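Local coordinates for protein prolyl 4-hydroxylase (Phytophthora capsici LT1534, PDB 6IUQ) that probably hydroxylates proline residues of protein substrates as an iron(II)- and 2-oxoglutarate-dependent dioxygenase, at residues Ala102-Val107 against Leu113-Glu118. Sequence-based numbering, arbitrary orientation.
Sequences ALRTKV and LFHSTE
Arg104 lays its guanidinium flat over one face of the Phe114 ring. The two planes are only 11° apart and their centres 3.8 Å apart. Arg104 CZ sits over the ring face, 21° off the normal, which makes the stack a cation-pi pair. The arginine chain turns about its CG-CD bond (chi3 -73°), and this turn helps bring the guanidinium over the ring. Arg104 CD rests 3.5 Å from Phe114 CG. Phe114 CE2 lies under the middle of the guanidinium. His115 comes to the edge of the same group, with its CE1 3.5 Å from Arg104 NH1. Its ring is steeply turned against the guanidinium plane. Arg104 NE donates a hydrogen bond to the backbone oxygen of Leu98, and NH2 makes a weak one to that of His99. These bonds probably help fix the rotation of the buried guanidinium. A long, weak ion pair joins NH1 to Asp111. The contact joins helix 101-104 to the last turn of helix 108-115, a cation-pi stack between the first two of three helices that lie between edge strand 94-97 and strand 139-146 of the large antiparallel sheet, in an enzyme with a double-stranded beta-helix (DSBH) core fold.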
loop_
_atom_site.group_PDB
_atom_site.type_symbol
_atom_site.label_atom_id
_atom_site.label_comp_id
_atom_site.label_asym_id
_atom_site.label_seq_id
_atom_site.Cartn_x
_atom_site.Cartn_y
_atom_site.Cartn_z
ATOM N N ALA A 102 2.767 -19.109 17.464
ATOM C CA ALA A 102 3.142 -18.976 18.863
ATOM C C ALA A 102 2.846 -17.571 19.351
ATOM O O ALA A 102 2.407 -17.364 20.481
ATOM C CB ALA A 102 4.617 -19.306 19.052
ATOM N N LEU A 103 3.098 -16.608 18.475
ATOM C CA LEU A 103 2.870 -15.203 18.762
ATOM C C LEU A 103 1.376 -14.894 18.711
ATOM O O LEU A 103 0.831 -14.194 19.569
ATOM C CB LEU A 103 3.631 -14.340 17.757
ATOM C CG LEU A 103 3.715 -12.843 18.024
ATOM C CD1 LEU A 103 3.896 -12.605 19.508
ATOM C CD2 LEU A 103 4.888 -12.283 17.253
ATOM N N ARG A 104 0.720 -15.453 17.703
ATOM C CA ARG A 104 -0.670 -15.145 17.435
ATOM C C ARG A 104 -1.571 -15.596 18.556
ATOM O O ARG A 104 -2.577 -14.951 18.846
ATOM C CB ARG A 104 -1.109 -15.788 16.126
ATOM C CG ARG A 104 -1.450 -14.789 15.066
ATOM C CD ARG A 104 -1.923 -15.500 13.844
ATOM N NE ARG A 104 -0.803 -16.132 13.170
ATOM C CZ ARG A 104 -0.759 -17.413 12.847
ATOM N NH1 ARG A 104 -1.784 -18.206 13.127
ATOM N NH2 ARG A 104 0.312 -17.889 12.237
ATOM N N THR A 105 -1.197 -16.701 19.193
ATOM C CA THR A 105 -1.945 -17.245 20.326
ATOM C C THR A 105 -2.015 -16.267 21.502
ATOM O O THR A 105 -2.913 -16.356 22.341
ATOM C CB THR A 105 -1.320 -18.579 20.799
ATOM O OG1 THR A 105 -1.110 -19.428 19.663
ATOM C CG2 THR A 105 -2.228 -19.295 21.801
ATOM N N LYS A 106 -1.086 -15.318 21.557
ATOM C CA LYS A 106 -1.112 -14.321 22.621
ATOM C C LYS A 106 -2.159 -13.242 22.386
ATOM O O LYS A 106 -2.551 -12.566 23.328
ATOM C CB LYS A 106 0.259 -13.662 22.791
ATOM C CG LYS A 106 1.389 -14.647 23.057
ATOM C CD LYS A 106 2.724 -13.939 23.253
ATOM C CE LYS A 106 3.817 -14.930 23.667
ATOM N NZ LYS A 106 3.497 -15.630 24.954
ATOM N N VAL A 107 -2.613 -13.079 21.139
ATOM C CA VAL A 107 -3.488 -11.954 20.777
ATOM C C VAL A 107 -4.711 -12.376 19.956
ATOM O O VAL A 107 -4.706 -12.319 18.721
ATOM C CB VAL A 107 -2.697 -10.883 20.004
ATOM C CG1 VAL A 107 -1.941 -9.970 20.974
ATOM C CG2 VAL A 107 -1.721 -11.533 19.007
ATOM N N LEU A 113 -8.143 -12.082 13.162
ATOM C CA LEU A 113 -8.013 -11.287 11.946
ATOM C C LEU A 113 -7.095 -12.024 10.984
ATOM O O LEU A 113 -7.346 -12.048 9.799
ATOM C CB LEU A 113 -7.485 -9.880 12.223
ATOM C CG LEU A 113 -7.418 -9.010 10.953
ATOM C CD1 LEU A 113 -8.728 -9.069 10.161
ATOM C CD2 LEU A 113 -7.062 -7.564 11.271
ATOM N N PHE A 114 -6.054 -12.660 11.503
ATOM C CA PHE A 114 -5.144 -13.399 10.637
ATOM C C PHE A 114 -5.867 -14.529 9.903
ATOM O O PHE A 114 -5.599 -14.777 8.747
ATOM C CB PHE A 114 -3.969 -13.972 11.429
ATOM C CG PHE A 114 -3.031 -14.804 10.594
ATOM C CD1 PHE A 114 -1.950 -14.215 9.952
ATOM C CD2 PHE A 114 -3.225 -16.174 10.446
ATOM C CE1 PHE A 114 -1.080 -14.975 9.180
ATOM C CE2 PHE A 114 -2.368 -16.935 9.667
ATOM C CZ PHE A 114 -1.294 -16.336 9.037
ATOM N N HIS A 115 -6.793 -15.192 10.579
ATOM C CA HIS A 115 -7.497 -16.338 10.018
ATOM C C HIS A 115 -8.740 -15.959 9.234
ATOM O O HIS A 115 -9.329 -16.779 8.534
ATOM C CB HIS A 115 -7.882 -17.311 11.143
ATOM C CG HIS A 115 -6.736 -18.145 11.626
ATOM N ND1 HIS A 115 -6.162 -17.980 12.866
ATOM C CD2 HIS A 115 -6.050 -19.146 11.021
ATOM C CE1 HIS A 115 -5.180 -18.854 13.011
ATOM N NE2 HIS A 115 -5.090 -19.568 11.904
ATOM N N SER A 116 -9.156 -14.712 9.352
ATOM C CA SER A 116 -10.320 -14.264 8.604
ATOM C C SER A 116 -10.078 -14.315 7.093
ATOM O O SER A 116 -8.992 -13.987 6.609
ATOM C CB SER A 116 -10.706 -12.850 9.032
ATOM O OG SER A 116 -11.541 -12.270 8.058
ATOM N N THR A 117 -11.088 -14.743 6.348
ATOM C CA THR A 117 -10.987 -14.787 4.893
ATOM C C THR A 117 -11.996 -13.884 4.203
ATOM O O THR A 117 -12.233 -14.034 2.995
ATOM C CB THR A 117 -11.207 -16.204 4.342
ATOM O OG1 THR A 117 -12.505 -16.668 4.738
ATOM C CG2 THR A 117 -10.131 -17.142 4.830
ATOM N N GLU A 118 -12.600 -12.967 4.958
ATOM C CA GLU A 118 -13.643 -12.097 4.407
ATOM C C GLU A 118 -13.090 -11.263 3.256
ATOM O O GLU A 118 -13.703 -11.171 2.187
ATOM C CB GLU A 118 -14.227 -11.201 5.498
ATOM C CG GLU A 118 -15.479 -11.795 6.152
ATOM C CD GLU A 118 -15.203 -13.128 6.843
ATOM O OE1 GLU A 118 -14.154 -13.242 7.525
ATOM O OE2 GLU A 118 -16.029 -14.065 6.702
#